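Local coordinates for protein Epf (Streptococcus pyogenes, PDB 4ES8) that acts as a cell surface adhesin, binding to cells through an N-terminal domain that contains a carbohydrate-binding module, at residues 30-35 / 76-81; 85-90 / 97-102; 250-255 / 291-296. One frame throughout, in Å; residues are numbered along the deposited sequence. Where two conformers were deposited one is given.

Contact 1 (30-35 / 76-81); sequences GTWEVS and SYIKID
Trp32 drives its indole between Ile78 and Ile80, two side chains that point the same way from strand 76-80, and each isoleucine takes one face of the ring. From CB, chi1 of -57° sets CG anti to the carbonyl carbon of Trp32, and the ring system runs on toward the strand. CG and CD1 lie under the CG2 methyl of Ile80, which comes closest at NE1, 3.4 Å away. This methyl sits over the five-membered ring, 14° off the normal, in a CH-pi contact. At CE2 and CZ2 the indole is covered on both faces: CZ2 is 3.6 Å from Ile80 CB and 3.7 Å from Ile78 CD1, the latter lying across the six-membered ring on the opposite side, again as a CH-pi contact. The ring edge at CZ2 faces the backbone, 3.8 Å from Lys79 N. Farther round, CZ3 meets Ile80 CD1 at 4.0 Å. The indole N-H is not left to the apolar walls: a water accepts from Trp32 NE1 at 2.9 Å and also from Ile80 N, tying the ring to the strand backbone without a direct hydrogen bond. Beside this, Gly30 CA, with no side chain in the way, comes within 3.3 Å of Asp81 O. Thr31 OG1 accepts from Glu33 N, an ST turn in the loop just behind the indole. The strand lies between strands 68-69 and 84-89, and Trp32 also touches Arg68 and Ile85 on these neighbours. The loop is also held by backbone bonding of Thr31 with Ser40, just before strand 41-46 of the other sheet, and by Arg42 NH2 on that strand, which bonds Trp32 O.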
loop_
_atom_site.group_PDB
_atom_site.type_symbol
_atom_site.label_atom_id
_atom_site.label_comp_id
_atom_site.label_asym_id
_atom_site.label_seq_id
_atom_site.Cartn_x
_atom_site.Cartn_y
_atom_site.Cartn_z
ATOM N N GLY A 30 12.776 -12.833 3.504
ATOM C CA GLY A 30 14.163 -12.785 3.934
ATOM C C GLY A 30 15.101 -13.571 3.046
ATOM O O GLY A 30 15.931 -14.350 3.533
ATOM N N THR A 31 15.006 -13.337 1.728
ATOM C CA THR A 31 15.883 -14.052 0.809
ATOM C C THR A 31 16.238 -13.213 -0.411
ATOM O O THR A 31 15.405 -12.426 -0.924
ATOM C CB THR A 31 15.226 -15.415 0.358
ATOM O OG1 THR A 31 16.140 -16.103 -0.505
ATOM C CG2 THR A 31 13.877 -15.238 -0.367
ATOM N N TRP A 32 17.460 -13.467 -0.921
ATOM C CA TRP A 32 17.946 -12.894 -2.176
ATOM C C TRP A 32 17.612 -13.783 -3.406
ATOM O O TRP A 32 17.791 -13.325 -4.537
ATOM C CB TRP A 32 19.464 -12.655 -2.161
ATOM C CG TRP A 32 19.957 -11.788 -1.054
ATOM C CD1 TRP A 32 20.961 -12.087 -0.179
ATOM C CD2 TRP A 32 19.581 -10.426 -0.789
ATOM N NE1 TRP A 32 21.219 -11.009 0.638
ATOM C CE2 TRP A 32 20.373 -9.978 0.297
ATOM C CE3 TRP A 32 18.627 -9.541 -1.349
ATOM C CZ2 TRP A 32 20.266 -8.679 0.820
ATOM C CZ3 TRP A 32 18.488 -8.273 -0.789
ATOM C CH2 TRP A 32 19.289 -7.857 0.290
ATOM N N GLU A 33 17.221 -15.054 -3.175
ATOM C CA GLU A 33 16.909 -15.997 -4.259
ATOM C C GLU A 33 15.854 -15.349 -5.156
ATOM O O GLU A 33 14.719 -15.142 -4.743
ATOM C CB GLU A 33 16.450 -17.338 -3.674
ATOM C CG GLU A 33 16.375 -18.392 -4.773
ATOM C CD GLU A 33 15.888 -19.750 -4.317
ATOM O OE1 GLU A 33 15.377 -19.869 -3.181
ATOM O OE2 GLU A 33 16.059 -20.711 -5.099
ATOM N N VAL A 34 16.269 -14.964 -6.351
ATOM C CA VAL A 34 15.490 -14.104 -7.238
ATOM C C VAL A 34 14.068 -14.651 -7.499
ATOM O O VAL A 34 13.114 -13.891 -7.362
ATOM C CB VAL A 34 16.293 -13.834 -8.539
ATOM C CG1 VAL A 34 15.481 -13.086 -9.577
ATOM C CG2 VAL A 34 17.582 -13.078 -8.232
ATOM N N SER A 35 13.937 -15.954 -7.820
ATOM C CA SER A 35 12.669 -16.626 -8.142
ATOM C C SER A 35 11.822 -16.946 -6.919
ATOM O O SER A 35 10.640 -17.296 -7.059
ATOM C CB SER A 35 12.949 -17.935 -8.881
ATOM O OG SER A 35 13.487 -18.924 -8.013
ATOM N N SER A 76 30.277 -2.921 -2.029
ATOM C CA SER A 76 29.218 -3.037 -1.048
ATOM C C SER A 76 28.949 -4.505 -0.788
ATOM O O SER A 76 29.209 -5.358 -1.656
ATOM C CB SER A 76 27.946 -2.321 -1.519
ATOM O OG SER A 76 27.620 -2.685 -2.859
ATOM N N TYR A 77 28.505 -4.812 0.434
ATOM C CA TYR A 77 28.006 -6.120 0.817
ATOM C C TYR A 77 26.593 -5.916 1.278
ATOM O O TYR A 77 26.261 -4.830 1.767
ATOM C CB TYR A 77 28.852 -6.748 1.961
ATOM C CG TYR A 77 30.207 -7.269 1.527
ATOM C CD1 TYR A 77 31.193 -6.404 1.048
ATOM C CD2 TYR A 77 30.528 -8.617 1.657
ATOM C CE1 TYR A 77 32.448 -6.886 0.650
ATOM C CE2 TYR A 77 31.783 -9.104 1.284
ATOM C CZ TYR A 77 32.735 -8.236 0.782
ATOM O OH TYR A 77 33.964 -8.737 0.386
ATOM N N ILE A 78 25.764 -6.949 1.165
ATOM C CA ILE A 78 24.356 -6.871 1.570
ATOM C C ILE A 78 24.008 -8.088 2.420
ATOM O O ILE A 78 24.629 -9.150 2.265
ATOM C CB ILE A 78 23.449 -6.746 0.332
ATOM C CG1 ILE A 78 23.613 -7.956 -0.630
ATOM C CG2 ILE A 78 23.711 -5.372 -0.369
ATOM C CD1 ILE A 78 22.659 -7.881 -1.864
ATOM N N LYS A 79 23.008 -7.949 3.301
ATOM C CA LYS A 79 22.653 -9.056 4.203
ATOM C C LYS A 79 21.178 -9.036 4.482
ATOM O O LYS A 79 20.605 -7.966 4.751
ATOM C CB LYS A 79 23.445 -8.961 5.525
ATOM C CG LYS A 79 23.172 -10.079 6.534
ATOM C CD LYS A 79 24.119 -9.999 7.774
ATOM C CE LYS A 79 23.975 -8.734 8.610
ATOM N NZ LYS A 79 22.649 -8.635 9.290
ATOM N N ILE A 80 20.556 -10.215 4.399
ATOM C CA ILE A 80 19.129 -10.317 4.656
ATOM C C ILE A 80 18.855 -11.505 5.554
ATOM O O ILE A 80 19.598 -12.519 5.544
ATOM C CB ILE A 80 18.355 -10.439 3.306
ATOM C CG1 ILE A 80 16.870 -10.084 3.441
ATOM C CG2 ILE A 80 18.558 -11.830 2.641
ATOM C CD1 ILE A 80 16.169 -9.918 2.034
ATOM N N ASP A 81 17.824 -11.359 6.365
ATOM C CA ASP A 81 17.350 -12.476 7.167
ATOM C C ASP A 81 15.843 -12.308 7.352
ATOM O O ASP A 81 15.223 -11.426 6.728
ATOM C CB ASP A 81 18.136 -12.638 8.474
ATOM C CG ASP A 81 18.032 -11.492 9.436
ATOM O OD1 ASP A 81 17.000 -10.771 9.398
ATOM O OD2 ASP A 81 18.960 -11.324 10.250
HETATM O O HOH W 1 22.273 -12.175 3.120
#

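Contact 2 (85-90 / 97-102); sequences IAARYK and YSVAFK. With ACT (acetate ion), chain E.
Strands 85-89 and 97-102 run antiparallel (168° between directions) with axes 8.2 Å apart, Ala87 opposite Val99 and Ile85 opposite Phe101, too far apart to share backbone hydrogen bonds: they belong to two facing sheets. The Phe101 ring reaches into the gap. Ile85 CG1, held anti to its backbone N (chi1 -167°), lies over the centre of that ring, 3.8 Å from the centroid in a CH-pi contact, while Ile85 CD1 reaches back to Phe101 CG at 3.6 Å. The far end of the phenyl, CZ, comes to 3.3 Å from Ala86 O and also touches the Ala87 methyl, which in turn meets Val99 CG1. At the other end Tyr89 crosses the gap and turns the edge of its ring to Tyr97, CE2 to CD2 3.6 Å. Its hydroxyl goes on to the opposite backbone, where Val99 N donates to Tyr89 OH at 3.1 Å, with 148° at the hydrogen; CB of Val99 packs against the same oxygen. Ser192 OG, on strand 186-194, is a second partner for this hydroxyl, and Tyr97 OH is bonded to Ser76 OG. Away from the gap, Arg88 NH1 and Lys90 NZ both donate to one acetate oxygen, OXT, the lysine at 2.8 Å; the ion is probably from the crystallisation liquor. The chemistry is thus divided: apolar groups and paired hydroxyls fill the interior between the sheets, whereas Arg88 and Lys90 lie away from the interface, already salt-bridged to Asp203 and Asp201 respectively, and still bind a carboxylate between them, which may reflect their combined positive charge.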
loop_
_atom_site.group_PDB
_atom_site.type_symbol
_atom_site.label_atom_id
_atom_site.label_comp_id
_atom_site.label_asym_id
_atom_site.label_seq_id
_atom_site.Cartn_x
_atom_site.Cartn_y
_atom_site.Cartn_z
ATOM N N ILE A 85 17.165 -6.237 6.719
ATOM C CA ILE A 85 17.873 -6.099 5.454
ATOM C C ILE A 85 18.899 -4.988 5.656
ATOM O O ILE A 85 18.596 -3.982 6.312
ATOM C CB ILE A 85 16.869 -5.858 4.301
ATOM C CG1 ILE A 85 17.531 -6.028 2.945
ATOM C CG2 ILE A 85 16.099 -4.506 4.420
ATOM C CD1 ILE A 85 16.496 -6.179 1.838
ATOM N N ALA A 86 20.140 -5.226 5.218
ATOM C CA ALA A 86 21.219 -4.297 5.526
ATOM C C ALA A 86 22.237 -4.172 4.417
ATOM O O ALA A 86 22.426 -5.114 3.634
ATOM C CB ALA A 86 21.938 -4.779 6.793
ATOM N N ALA A 87 22.911 -3.001 4.389
ATOM C CA ALA A 87 24.005 -2.729 3.456
ATOM C C ALA A 87 25.254 -2.364 4.219
ATOM O O ALA A 87 25.172 -1.754 5.300
ATOM C CB ALA A 87 23.635 -1.591 2.513
ATOM N N ARG A 88 26.406 -2.724 3.650
ATOM C CA ARG A 88 27.725 -2.411 4.191
ATOM C C ARG A 88 28.523 -1.777 3.081
ATOM O O ARG A 88 28.605 -2.354 1.988
ATOM C CB ARG A 88 28.433 -3.666 4.721
ATOM C CG ARG A 88 29.929 -3.445 4.985
ATOM C CD ARG A 88 30.557 -4.609 5.734
ATOM N NE ARG A 88 30.034 -4.687 7.087
ATOM C CZ ARG A 88 30.225 -5.721 7.897
ATOM N NH1 ARG A 88 31.004 -6.736 7.522
ATOM N NH2 ARG A 88 29.680 -5.734 9.103
ATOM N N TYR A 89 29.073 -0.593 3.332
ATOM C CA TYR A 89 29.950 0.106 2.367
ATOM C C TYR A 89 31.409 -0.106 2.792
ATOM O O TYR A 89 31.760 0.131 3.959
ATOM C CB TYR A 89 29.625 1.600 2.297
ATOM C CG TYR A 89 28.226 1.881 1.815
ATOM C CD1 TYR A 89 27.148 1.886 2.701
ATOM C CD2 TYR A 89 27.965 2.098 0.463
ATOM C CE1 TYR A 89 25.846 2.123 2.257
ATOM C CE2 TYR A 89 26.673 2.350 0.013
ATOM C CZ TYR A 89 25.618 2.363 0.913
ATOM O OH TYR A 89 24.345 2.611 0.467
ATOM N N LYS A 90 32.237 -0.615 1.877
ATOM C CA LYS A 90 33.644 -0.893 2.166
ATOM C C LYS A 90 34.519 0.286 1.801
ATOM O O LYS A 90 34.122 1.136 1.015
ATOM C CB LYS A 90 34.119 -2.152 1.388
ATOM C CG LYS A 90 33.234 -3.392 1.586
ATOM C CD LYS A 90 33.361 -4.003 2.975
ATOM C CE LYS A 90 34.710 -4.675 3.188
ATOM N NZ LYS A 90 34.816 -5.287 4.556
ATOM N N TYR A 97 28.150 6.846 -3.892
ATOM C CA TYR A 97 27.667 5.521 -4.271
ATOM C C TYR A 97 26.456 5.186 -3.429
ATOM O O TYR A 97 26.440 5.500 -2.236
ATOM C CB TYR A 97 28.790 4.513 -4.045
ATOM C CG TYR A 97 28.424 3.073 -4.304
ATOM C CD1 TYR A 97 28.369 2.571 -5.598
ATOM C CD2 TYR A 97 28.233 2.181 -3.249
ATOM C CE1 TYR A 97 28.091 1.227 -5.840
ATOM C CE2 TYR A 97 27.911 0.849 -3.478
ATOM C CZ TYR A 97 27.851 0.373 -4.778
ATOM O OH TYR A 97 27.589 -0.952 -5.028
ATOM N N SER A 98 25.458 4.537 -4.034
ATOM C CA SER A 98 24.253 4.211 -3.299
ATOM C C SER A 98 23.805 2.780 -3.508
ATOM O O SER A 98 23.842 2.292 -4.642
ATOM C CB SER A 98 23.115 5.152 -3.707
ATOM O OG SER A 98 21.861 4.734 -3.188
ATOM N N VAL A 99 23.337 2.140 -2.420
ATOM C CA VAL A 99 22.702 0.811 -2.469
ATOM C C VAL A 99 21.225 1.010 -2.107
ATOM O O VAL A 99 20.913 1.738 -1.160
ATOM C CB VAL A 99 23.385 -0.203 -1.514
ATOM C CG1 VAL A 99 22.586 -1.502 -1.413
ATOM C CG2 VAL A 99 24.818 -0.483 -1.954
ATOM N N ALA A 100 20.317 0.349 -2.833
ATOM C CA ALA A 100 18.894 0.423 -2.516
ATOM C C ALA A 100 18.323 -0.964 -2.478
ATOM O O ALA A 100 18.703 -1.815 -3.298
ATOM C CB ALA A 100 18.155 1.257 -3.540
ATOM N N PHE A 101 17.374 -1.174 -1.571
ATOM C CA PHE A 101 16.615 -2.414 -1.511
ATOM C C PHE A 101 15.158 -2.170 -1.870
ATOM O O PHE A 101 14.616 -1.097 -1.592
ATOM C CB PHE A 101 16.674 -3.012 -0.097
ATOM C CG PHE A 101 18.092 -3.264 0.358
ATOM C CD1 PHE A 101 18.898 -4.184 -0.301
ATOM C CD2 PHE A 101 18.611 -2.602 1.467
ATOM C CE1 PHE A 101 20.213 -4.404 0.109
ATOM C CE2 PHE A 101 19.917 -2.831 1.880
ATOM C CZ PHE A 101 20.709 -3.747 1.214
ATOM N N LYS A 102 14.499 -3.175 -2.452
ATOM C CA LYS A 102 13.063 -3.116 -2.649
ATOM C C LYS A 102 12.457 -4.253 -1.868
ATOM O O LYS A 102 12.788 -5.426 -2.113
ATOM C CB LYS A 102 12.666 -3.194 -4.142
ATOM C CG LYS A 102 12.788 -1.851 -4.843
ATOM C CD LYS A 102 12.223 -1.927 -6.274
ATOM C CE LYS A 102 11.905 -0.562 -6.802
ATOM N NZ LYS A 102 11.165 -0.638 -8.113
HETATM C C ACT E . 32.981 -8.404 4.840
HETATM O O ACT E . 33.935 -8.797 4.136
HETATM O OXT ACT E . 32.954 -7.236 5.297
HETATM C CH3 ACT E . 31.937 -9.435 5.242
#

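Contact 3 (250-255 / 291-296)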
loop_
_atom_site.group_PDB
_atom_site.type_symbol
_atom_site.label_atom_id
_atom_site.label_comp_id
_atom_site.label_asym_id
_atom_site.label_seq_id
_atom_site.Cartn_x
_atom_site.Cartn_y
_atom_site.Cartn_z
ATOM N N ILE A 250 -21.401 -2.654 1.585
ATOM C CA ILE A 250 -22.585 -1.851 1.915
ATOM C C ILE A 250 -23.669 -2.736 2.536
ATOM O O ILE A 250 -24.109 -3.682 1.884
ATOM C CB ILE A 250 -23.147 -1.132 0.658
ATOM C CG1 ILE A 250 -22.072 -0.245 -0.026
ATOM C CG2 ILE A 250 -24.398 -0.314 1.034
ATOM C CD1 ILE A 250 -22.465 0.190 -1.427
ATOM N N SER A 251 -24.129 -2.399 3.748
ATOM C CA SER A 251 -25.244 -3.105 4.392
ATOM C C SER A 251 -26.438 -2.169 4.438
ATOM O O SER A 251 -26.290 -1.018 4.859
ATOM C CB SER A 251 -24.857 -3.558 5.793
ATOM O OG SER A 251 -23.831 -4.533 5.703
ATOM N N LEU A 252 -27.597 -2.631 3.936
ATOM C CA LEU A 252 -28.835 -1.826 3.904
ATOM C C LEU A 252 -29.834 -2.431 4.861
ATOM O O LEU A 252 -30.064 -3.637 4.806
ATOM C CB LEU A 252 -29.400 -1.817 2.479
ATOM C CG LEU A 252 -30.750 -1.118 2.283
ATOM C CD1 LEU A 252 -30.599 0.396 2.440
ATOM C CD2 LEU A 252 -31.308 -1.418 0.876
ATOM N N PHE A 253 -30.408 -1.605 5.745
ATOM C CA PHE A 253 -31.359 -2.085 6.766
ATOM C C PHE A 253 -32.644 -1.314 6.698
ATOM O O PHE A 253 -32.633 -0.146 6.302
ATOM C CB PHE A 253 -30.787 -1.859 8.176
ATOM C CG PHE A 253 -29.433 -2.444 8.475
ATOM C CD1 PHE A 253 -28.270 -1.797 8.056
ATOM C CD2 PHE A 253 -29.312 -3.580 9.267
ATOM C CE1 PHE A 253 -27.015 -2.322 8.363
ATOM C CE2 PHE A 253 -28.056 -4.102 9.585
ATOM C CZ PHE A 253 -26.918 -3.475 9.123
ATOM N N ASN A 254 -33.742 -1.926 7.157
ATOM C CA ASN A 254 -35.006 -1.185 7.222
ATOM C C ASN A 254 -35.050 -0.379 8.533
ATOM O O ASN A 254 -34.108 -0.448 9.333
ATOM C CB ASN A 254 -36.228 -2.113 7.063
ATOM C CG ASN A 254 -36.424 -3.122 8.172
ATOM O OD1 ASN A 254 -35.865 -3.022 9.262
ATOM N ND2 ASN A 254 -37.261 -4.128 7.915
ATOM N N SER A 255 -36.143 0.370 8.770
ATOM C CA SER A 255 -36.222 1.233 9.977
ATOM C C SER A 255 -36.274 0.439 11.286
ATOM O O SER A 255 -36.001 1.010 12.343
ATOM C CB SER A 255 -37.416 2.175 9.888
ATOM O OG SER A 255 -38.623 1.430 9.817
ATOM N N LEU A 291 -34.478 4.206 5.975
ATOM C CA LEU A 291 -33.589 3.064 5.807
ATOM C C LEU A 291 -32.207 3.452 6.297
ATOM O O LEU A 291 -31.856 4.633 6.268
ATOM C CB LEU A 291 -33.519 2.614 4.339
ATOM C CG LEU A 291 -34.870 2.299 3.654
ATOM C CD1 LEU A 291 -34.660 1.900 2.200
ATOM C CD2 LEU A 291 -35.636 1.174 4.392
ATOM N N LYS A 292 -31.415 2.464 6.725
ATOM C CA LYS A 292 -30.068 2.709 7.232
ATOM C C LYS A 292 -29.042 2.052 6.338
ATOM O O LYS A 292 -29.234 0.912 5.880
ATOM C CB LYS A 292 -29.931 2.164 8.664
ATOM C CG LYS A 292 -28.555 2.380 9.305
ATOM C CD LYS A 292 -28.512 1.936 10.774
ATOM C CE LYS A 292 -28.648 0.436 10.973
ATOM N NZ LYS A 292 -28.445 0.067 12.404
ATOM N N VAL A 293 -27.934 2.764 6.120
ATOM C CA VAL A 293 -26.801 2.245 5.362
ATOM C C VAL A 293 -25.568 2.294 6.261
ATOM O O VAL A 293 -25.273 3.343 6.836
ATOM C CB VAL A 293 -26.569 3.021 4.044
ATOM C CG1 VAL A 293 -25.264 2.586 3.379
ATOM C CG2 VAL A 293 -27.747 2.834 3.083
ATOM N N SER A 294 -24.844 1.169 6.347
ATOM C CA SER A 294 -23.562 1.070 7.054
ATOM C C SER A 294 -22.527 0.564 6.055
ATOM O O SER A 294 -22.800 -0.402 5.354
ATOM C CB SER A 294 -23.669 0.141 8.255
ATOM O OG SER A 294 -22.396 0.005 8.872
ATOM N N ILE A 295 -21.345 1.221 5.976
ATOM C CA ILE A 295 -20.338 0.819 4.994
ATOM C C ILE A 295 -19.079 0.376 5.726
ATOM O O ILE A 295 -18.510 1.142 6.515
ATOM C CB ILE A 295 -20.059 1.968 3.995
ATOM C CG1 ILE A 295 -21.379 2.418 3.275
ATOM C CG2 ILE A 295 -19.002 1.562 2.952
ATOM C CD1 ILE A 295 -21.279 3.641 2.370
ATOM N N LYS A 296 -18.626 -0.851 5.435
ATOM C CA LYS A 296 -17.416 -1.382 6.055
ATOM C C LYS A 296 -16.354 -1.509 4.996
ATOM O O LYS A 296 -16.614 -2.116 3.965
ATOM C CB LYS A 296 -17.698 -2.758 6.680
ATOM C CG LYS A 296 -16.450 -3.401 7.325
ATOM C CD LYS A 296 -16.776 -4.819 7.804
ATOM C CE LYS A 296 -15.600 -5.511 8.437
ATOM N NZ LYS A 296 -15.779 -6.990 8.418
#
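Two central strands of a four-stranded antiparallel sheet, 248-253 and 290-297, meet here in the C-terminal domain of the fragment, Ile250 facing Ile295 and Phe253 facing Lys292. Four backbone bonds join them, two at each hydrogen-bonded pair. Ser251 N gives a nearly straight bond to Ser294 O (2.9 Å, 171°), and Ser294 N returns one to Ser251 O; Phe253 N and Lys292 O lie 2.8 Å apart, with Lys292 N bonding back to Phe253 O. The side chains then separate by face. Ile250, Leu252, Val293 and Ile295 form an apolar surface, in which each branch of Val293 meets a different neighbour: its CG1 meets Ile250 CG2 at 3.8 Å, and its CG2 meets Leu252 CD1 at the same distance. On the other face, Lys292 lies across the Phe253 ring. Its chain is extended as far as CD and then bends at chi3 (68°), which swings CE over the ring, 4.0 Å from the centroid and displaced toward the rim. NZ follows, 4.7 Å from the centroid of Phe253 and only 8° off the normal, a cation-pi contact, while Ser294 CB comes up to the ring's edge. Just past the end of strand 248-253, Asn254 CA packs against Leu291 CD2 at 3.7 Å. The apolar face is covered by Val232, Leu234 and Leu236 of strand 231-237, in the facing layer. The sheet order 259-264, 248-253, 290-297, 307-310 is consistent with the C'-C-F-G sheet of a fibronectin-like beta sandwich, the present pair probably corresponding to C and F.

Overall arrangement
Contacts 1 and 2 belong to one beta sandwich and touch, whereas contact 3 lies in a separate domain, its centre about 49 Å from that of contact 1 and about 51 Å from that of contact 2. Strands 76-80 and 84-89 are sheet neighbours, joined through Lys79 O and Ala86 N, and Trp32 CH2 packs 3.6 Å from Phe101 CE1, so the loop indole of contact 1 extends the apolar interior of contact 2. Contact 2 is wholly buried and joins two sheets through side chains; contact 1 is partly buried and brings a loop onto one of them, with water as its polar link. Contact 3 instead holds strands within a single sheet by backbone bonds, with one buried face and one more exposed.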